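Local coordinates for protein RNA polymerase ECF-subfamily sigma factor (PDB 6DXO) that acts as an ECF sigma factor that guides RNA polymerase to specific promoters, probably for aerial mycelium formation, and is bound here by its anti-sigma factor, at residues Arg17-Asp20 with Gln21-Thr25; Asn89-Leu92 with Leu93-Val96; Gly125-Glu128 with Gly129-Lys132. All coordinates share one frame; numbering follows the deposited sequence.

Contact 1. Residues Arg17-Asp20 with Gln21-Thr25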
loop_
_atom_site.group_PDB
_atom_site.type_symbol
_atom_site.label_atom_id
_atom_site.label_comp_id
_atom_site.label_asym_id
_atom_site.label_seq_id
_atom_site.Cartn_x
_atom_site.Cartn_y
_atom_site.Cartn_z
ATOM N N ARG A 17 3.443 -9.248 -0.512
ATOM C CA ARG A 17 2.779 -9.512 0.751
ATOM C C ARG A 17 3.115 -8.456 1.818
ATOM O O ARG A 17 2.278 -8.131 2.666
ATOM C CB ARG A 17 3.185 -10.891 1.273
ATOM C CG ARG A 17 2.891 -12.023 0.305
ATOM C CD ARG A 17 1.633 -12.765 0.710
ATOM N NE ARG A 17 0.520 -11.853 0.928
ATOM C CZ ARG A 17 -0.243 -11.851 2.014
ATOM N NH1 ARG A 17 -0.019 -12.721 2.988
ATOM N NH2 ARG A 17 -1.237 -10.980 2.124
ATOM N N LEU A 18 4.341 -7.946 1.807
ATOM C CA LEU A 18 4.685 -6.886 2.756
ATOM C C LEU A 18 3.819 -5.656 2.445
ATOM O O LEU A 18 3.289 -5.021 3.354
ATOM C CB LEU A 18 6.181 -6.541 2.724
ATOM C CG LEU A 18 7.109 -7.596 3.353
ATOM C CD1 LEU A 18 8.577 -7.232 3.153
ATOM C CD2 LEU A 18 6.773 -7.785 4.819
ATOM N N TYR A 19 3.676 -5.333 1.167
ATOM C CA TYR A 19 2.754 -4.275 0.755
ATOM C C TYR A 19 1.331 -4.527 1.247
ATOM O O TYR A 19 0.700 -3.647 1.832
ATOM C CB TYR A 19 2.792 -4.067 -0.758
ATOM C CG TYR A 19 1.811 -3.003 -1.217
ATOM C CD1 TYR A 19 2.163 -1.659 -1.200
ATOM C CD2 TYR A 19 0.533 -3.348 -1.631
ATOM C CE1 TYR A 19 1.262 -0.667 -1.601
ATOM C CE2 TYR A 19 -0.378 -2.371 -2.039
ATOM C CZ TYR A 19 -0.003 -1.038 -2.028
ATOM O OH TYR A 19 -0.904 -0.077 -2.423
ATOM N N ASP A 20 0.813 -5.736 1.026
ATOM C CA ASP A 20 -0.493 -6.077 1.580
ATOM C C ASP A 20 -0.623 -5.785 3.076
ATOM O O ASP A 20 -1.620 -5.225 3.531
ATOM C CB ASP A 20 -0.803 -7.559 1.356
ATOM C CG ASP A 20 -0.844 -7.940 -0.095
ATOM O OD1 ASP A 20 -1.047 -7.071 -0.972
ATOM O OD2 ASP A 20 -0.687 -9.162 -0.359
ATOM N N GLN A 21 0.395 -6.146 3.848
ATOM C CA GLN A 21 0.329 -6.070 5.296
ATOM C C GLN A 21 0.430 -4.618 5.812
ATOM O O GLN A 21 -0.231 -4.245 6.780
ATOM C CB GLN A 21 1.482 -6.896 5.890
ATOM C CG GLN A 21 1.668 -6.811 7.397
ATOM C CD GLN A 21 2.725 -7.796 7.900
ATOM O OE1 GLN A 21 3.234 -8.623 7.142
ATOM N NE2 GLN A 21 3.058 -7.704 9.186
ATOM N N TYR A 22 1.248 -3.817 5.147
ATOM C CA TYR A 22 1.631 -2.506 5.691
ATOM C C TYR A 22 1.108 -1.297 4.920
ATOM O O TYR A 22 1.227 -0.159 5.406
ATOM C CB TYR A 22 3.158 -2.391 5.766
ATOM C CG TYR A 22 3.781 -3.256 6.810
ATOM C CD1 TYR A 22 4.444 -4.424 6.455
ATOM C CD2 TYR A 22 3.730 -2.905 8.159
ATOM C CE1 TYR A 22 5.055 -5.234 7.423
ATOM C CE2 TYR A 22 4.353 -3.720 9.142
ATOM C CZ TYR A 22 4.998 -4.879 8.757
ATOM O OH TYR A 22 5.613 -5.686 9.702
ATOM N N SER A 23 0.558 -1.502 3.726
ATOM C CA SER A 23 0.249 -0.335 2.886
ATOM C C SER A 23 -0.764 0.610 3.507
ATOM O O SER A 23 -0.594 1.834 3.422
ATOM C CB SER A 23 -0.182 -0.733 1.468
ATOM O OG SER A 23 -1.342 -1.528 1.516
ATOM N N ASP A 24 -1.800 0.073 4.154
ATOM C CA ASP A 24 -2.856 0.947 4.693
ATOM C C ASP A 24 -2.328 1.784 5.857
ATOM O O ASP A 24 -2.701 2.945 6.036
ATOM C CB ASP A 24 -4.074 0.142 5.147
ATOM C CG ASP A 24 -4.909 -0.383 3.978
ATOM O OD1 ASP A 24 -4.954 0.269 2.908
ATOM O OD2 ASP A 24 -5.545 -1.441 4.142
ATOM N N THR A 25 -1.448 1.194 6.658
ATOM C CA THR A 25 -0.857 1.939 7.768
ATOM C C THR A 25 0.030 3.075 7.274
ATOM O O THR A 25 -0.022 4.179 7.831
ATOM C CB THR A 25 -0.056 1.010 8.722
ATOM O OG1 THR A 25 -0.912 -0.045 9.201
ATOM C CG2 THR A 25 0.447 1.805 9.903
HETATM O O HOH W 1 -2.435 -2.818 4.566
#
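Tyr19 and Ser23 meet one turn apart on helix 12-31, in sigma-70 region 2. The CB of Ser23 sits over one face of the Tyr19 ring, 3.5 Å from the ring centroid, in a CH-pi contact. Tyr19 has CG opposite its backbone N (chi1 178°), which lays the ring forward along the helix over Ser23. Ser23 OG turns back to its own helix and makes a weak hydrogen bond to Tyr19 O. The ring's OH bonds to Gln66 of the partner chain, and Phe48 meets the ring edge-to-face.

Leu18 and Tyr22 run side by side and point the same way, with Leu18 CD2 4.0 Å from Tyr22 CE1. Gln21 CG lies over one face of the Tyr22 ring, offset toward its rim.

Arg17 grips Asp20 side-on. NE and NH2 of Arg17 both hydrogen-bond to Asp20 OD2 as part of a salt bridge, NH2 at 3.1 Å. OD2 lies in the guanidinium plane and is met on its anti side. Asp20 OD1 forms a salt bridge with Arg67 of the partner chain.

The helix is kinked at Asp24 and Thr25. There a water donates to Asp20 O (2.7 Å) and accepts from Asp24 N (3.0 Å).

Contact 2. Residues Asn89-Leu92 with Leu93-Val96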
loop_
_atom_site.group_PDB
_atom_site.type_symbol
_atom_site.label_atom_id
_atom_site.label_comp_id
_atom_site.label_asym_id
_atom_site.label_seq_id
_atom_site.Cartn_x
_atom_site.Cartn_y
_atom_site.Cartn_z
ATOM N N ASN A 89 8.761 -2.409 -17.440
ATOM C CA ASN A 89 7.540 -2.607 -16.673
ATOM C C ASN A 89 7.309 -1.431 -15.743
ATOM O O ASN A 89 6.172 -1.018 -15.523
ATOM C CB ASN A 89 7.597 -3.905 -15.872
ATOM C CG ASN A 89 7.275 -5.116 -16.712
ATOM O OD1 ASN A 89 6.642 -5.004 -17.759
ATOM N ND2 ASN A 89 7.704 -6.286 -16.257
ATOM N N ALA A 90 8.399 -0.890 -15.205
ATOM C CA ALA A 90 8.321 0.288 -14.352
ATOM C C ALA A 90 7.807 1.481 -15.148
ATOM O O ALA A 90 7.068 2.307 -14.627
ATOM C CB ALA A 90 9.684 0.601 -13.741
ATOM N N ALA A 91 8.216 1.563 -16.412
ATOM C CA ALA A 91 7.782 2.638 -17.298
ATOM C C ALA A 91 6.352 2.387 -17.755
ATOM O O ALA A 91 5.536 3.306 -17.826
ATOM C CB ALA A 91 8.711 2.748 -18.494
ATOM N N LEU A 92 6.061 1.133 -18.069
ATOM C CA LEU A 92 4.709 0.733 -18.438
ATOM C C LEU A 92 3.747 1.060 -17.303
ATOM O O LEU A 92 2.698 1.656 -17.518
ATOM C CB LEU A 92 4.660 -0.760 -18.766
ATOM C CG LEU A 92 3.262 -1.323 -19.016
ATOM C CD1 LEU A 92 2.536 -0.489 -20.064
ATOM C CD2 LEU A 92 3.317 -2.789 -19.426
ATOM N N LEU A 93 4.128 0.686 -16.086
ATOM C CA LEU A 93 3.263 0.875 -14.929
ATOM C C LEU A 93 3.156 2.316 -14.434
ATOM O O LEU A 93 2.110 2.720 -13.931
ATOM C CB LEU A 93 3.664 -0.080 -13.794
ATOM C CG LEU A 93 3.300 -1.543 -14.076
ATOM C CD1 LEU A 93 3.971 -2.502 -13.100
ATOM C CD2 LEU A 93 1.785 -1.733 -14.072
ATOM N N ASP A 94 4.225 3.099 -14.553
ATOM C CA ASP A 94 4.119 4.497 -14.148
ATOM C C ASP A 94 3.348 5.289 -15.210
ATOM O O ASP A 94 2.725 6.304 -14.915
ATOM C CB ASP A 94 5.485 5.116 -13.838
ATOM C CG ASP A 94 6.265 5.458 -15.078
ATOM O OD1 ASP A 94 7.093 4.632 -15.508
ATOM O OD2 ASP A 94 6.060 6.562 -15.618
ATOM N N ALA A 95 3.372 4.794 -16.443
ATOM C CA ALA A 95 2.490 5.319 -17.478
ATOM C C ALA A 95 1.029 5.119 -17.073
ATOM O O ALA A 95 0.206 6.013 -17.241
ATOM C CB ALA A 95 2.773 4.649 -18.812
ATOM N N VAL A 96 0.708 3.949 -16.527
ATOM C CA VAL A 96 -0.664 3.673 -16.091
ATOM C C VAL A 96 -1.109 4.640 -14.997
ATOM O O VAL A 96 -2.251 5.090 -14.974
ATOM C CB VAL A 96 -0.836 2.220 -15.576
ATOM C CG1 VAL A 96 -2.240 2.021 -15.029
ATOM C CG2 VAL A 96 -0.532 1.215 -16.674
HETATM O O HOH W 2 6.533 6.139 -18.114
#
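Leu93 packs back on the turn before it, where its CG lies 3.3 Å from Asn89 O. The same oxygen accepts from Leu93 N at 2.7 Å, with an N-H...O angle of 156°. Ala95 CB points into the preceding turn and rests near two carbonyls, 3.2 Å from Ala91 O and 3.3 Å from Leu92 O. CG2 of Val96 lies 3.4 Å from Leu92 O.

Asp94 behaves differently. Its CG stands between the backbone N and the carbonyl carbon (chi1 77°), and this turns the carboxylate back over the preceding turn. OD1 is modelled too close to that turn, so the exact placement of the carboxylate is doubtful. One water donates to Asp94 OD2 (2.6 Å) and to Ala91 O (3.0 Å), and so ties the carboxylate to the backbone. The same OD2 forms a salt bridge with Arg98, farther along the helix. Ala91 O also takes the regular helical bond from Ala95 N.

Outside this turn, Leu142 of helix 128-144 packs on Ala95 and Val96, and Gln104 and Val107 of helix 101-112 also touch Val96. Gln69 of the partner chain packs on Leu93 and Asp94, and Ala72 of that chain packs on Asn89. The arrangement is the opening of helix 89-98, the first helix of the all-helical sigma-70 region 4, whose Ala95 and Val96 face its other helices.

Contact 3. Residues Gly125-Glu128 with Gly129-Lys132; sequences GKNE and GAIK
Asn127 is the N-cap of helix 128-144. In sigma-70 region 4 this is the turn and the start of the second helix of a helix-turn-helix, following helix 117-124. The capping bond from Ala130 N to Asn127 OD1 is 2.6 Å long, with an N-H...O angle of 159°. The donor is tilted 35° from the plane of the side-chain carbonyl. Asn127 CG stands between its backbone N and carbonyl carbon (chi1 63°), which brings OD1 over the first turn. Ala130 CB lies 3.5 Å from the same OD1.

The regular backbone bonds begin with Asn127 O, which accepts from Ile131 N at 3.0 Å. Glu128 O then takes Lys132 N at 2.9 Å, and the CG of Lys132 lies alongside that oxygen.

Before the cap, Lys126 lays its CB against the helix start. Lys126 CB is 3.9 Å from Ile131 CD1 and 4.1 Å from Ala130 CB. This is an apolar contact just outside the first turn. The rest of the Lys126 chain leads away, and its NZ bonds to Gln102. Ile131 also packs on Val117 and Ala121 of helix 117-124, so the two helices of the motif meet there. Gly125 has positive phi and ends helix 117-124.

The neutral amide oxygen of Asn127 thus supplies an acceptor for Ala130 N at the helix start. The acidic Glu128 at the same end, whose OE2 also makes a long, weak ion pair with Arg122, would probably interact favourably with the helix dipole.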
loop_
_atom_site.group_PDB
_atom_site.type_symbol
_atom_site.label_atom_id
_atom_site.label_comp_id
_atom_site.label_asym_id
_atom_site.label_seq_id
_atom_site.Cartn_x
_atom_site.Cartn_y
_atom_site.Cartn_z
ATOM N N GLY A 125 -19.963 0.762 -13.259
ATOM C CA GLY A 125 -21.286 1.341 -13.419
ATOM C C GLY A 125 -21.469 1.942 -14.801
ATOM O O GLY A 125 -22.109 2.983 -14.969
ATOM N N LYS A 126 -20.901 1.277 -15.798
ATOM C CA LYS A 126 -21.017 1.715 -17.179
ATOM C C LYS A 126 -21.531 0.572 -18.048
ATOM O O LYS A 126 -21.553 -0.575 -17.621
ATOM C CB LYS A 126 -19.662 2.216 -17.678
ATOM C CG LYS A 126 -19.086 3.314 -16.797
ATOM C CD LYS A 126 -17.937 4.045 -17.451
ATOM C CE LYS A 126 -17.941 5.506 -17.035
ATOM N NZ LYS A 126 -16.976 6.309 -17.831
ATOM N N ASN A 127 -21.976 0.881 -19.263
ATOM C CA ASN A 127 -22.388 -0.178 -20.173
ATOM C C ASN A 127 -21.188 -0.700 -20.941
ATOM O O ASN A 127 -20.187 -0.000 -21.078
ATOM C CB ASN A 127 -23.485 0.314 -21.127
ATOM C CG ASN A 127 -23.007 1.427 -22.033
ATOM O OD1 ASN A 127 -22.142 1.217 -22.884
ATOM N ND2 ASN A 127 -23.568 2.620 -21.856
ATOM N N GLU A 128 -21.279 -1.933 -21.422
ATOM C CA GLU A 128 -20.160 -2.564 -22.108
ATOM C C GLU A 128 -19.671 -1.754 -23.308
ATOM O O GLU A 128 -18.476 -1.746 -23.605
ATOM C CB GLU A 128 -20.503 -4.003 -22.496
ATOM C CG GLU A 128 -21.084 -4.793 -21.333
ATOM C CD GLU A 128 -21.354 -6.244 -21.656
ATOM O OE1 GLU A 128 -20.761 -6.764 -22.624
ATOM O OE2 GLU A 128 -22.161 -6.867 -20.929
ATOM N N GLY A 129 -20.589 -1.064 -23.987
ATOM C CA GLY A 129 -20.201 -0.155 -25.053
ATOM C C GLY A 129 -19.254 0.924 -24.561
ATOM O O GLY A 129 -18.203 1.169 -25.161
ATOM N N ALA A 130 -19.625 1.565 -23.459
ATOM C CA ALA A 130 -18.784 2.579 -22.839
ATOM C C ALA A 130 -17.440 1.996 -22.388
ATOM O O ALA A 130 -16.420 2.679 -22.443
ATOM C CB ALA A 130 -19.503 3.238 -21.669
ATOM N N ILE A 131 -17.434 0.738 -21.948
ATOM C CA ILE A 131 -16.170 0.094 -21.569
ATOM C C ILE A 131 -15.283 -0.158 -22.796
ATOM O O ILE A 131 -14.078 0.065 -22.761
ATOM C CB ILE A 131 -16.372 -1.230 -20.770
ATOM C CG1 ILE A 131 -17.144 -0.980 -19.471
ATOM C CG2 ILE A 131 -15.015 -1.917 -20.486
ATOM C CD1 ILE A 131 -16.516 0.048 -18.551
ATOM N N LYS A 132 -15.874 -0.618 -23.896
ATOM C CA LYS A 132 -15.070 -0.840 -25.092
ATOM C C LYS A 132 -14.438 0.464 -25.576
ATOM O O LYS A 132 -13.276 0.484 -25.977
ATOM C CB LYS A 132 -15.894 -1.498 -26.196
ATOM C CG LYS A 132 -16.195 -2.956 -25.943
ATOM C CD LYS A 132 -17.020 -3.550 -27.073
ATOM C CE LYS A 132 -17.533 -4.930 -26.696
ATOM N NZ LYS A 132 -18.227 -5.588 -27.831
#

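How the contacts relate
The three contacts follow one another along the chain and do not touch. Contact 1 lies in sigma-70 region 2, and contacts 2 and 3 lie in region 4. Contacts 1 and 2 sit on opposite sides of the chain's centre, with centres 21 Å apart and nearest atoms about 12 Å apart. Both meet the partner chain of the complex, which therefore reaches both regions. Contact 3 has no such neighbour. It is 25 Å from contact 2 and 32 Å from contact 1, measured between centres. Helix 128-144 joins the two region 4 contacts: it begins in contact 3, and its Leu142 packs on contact 2.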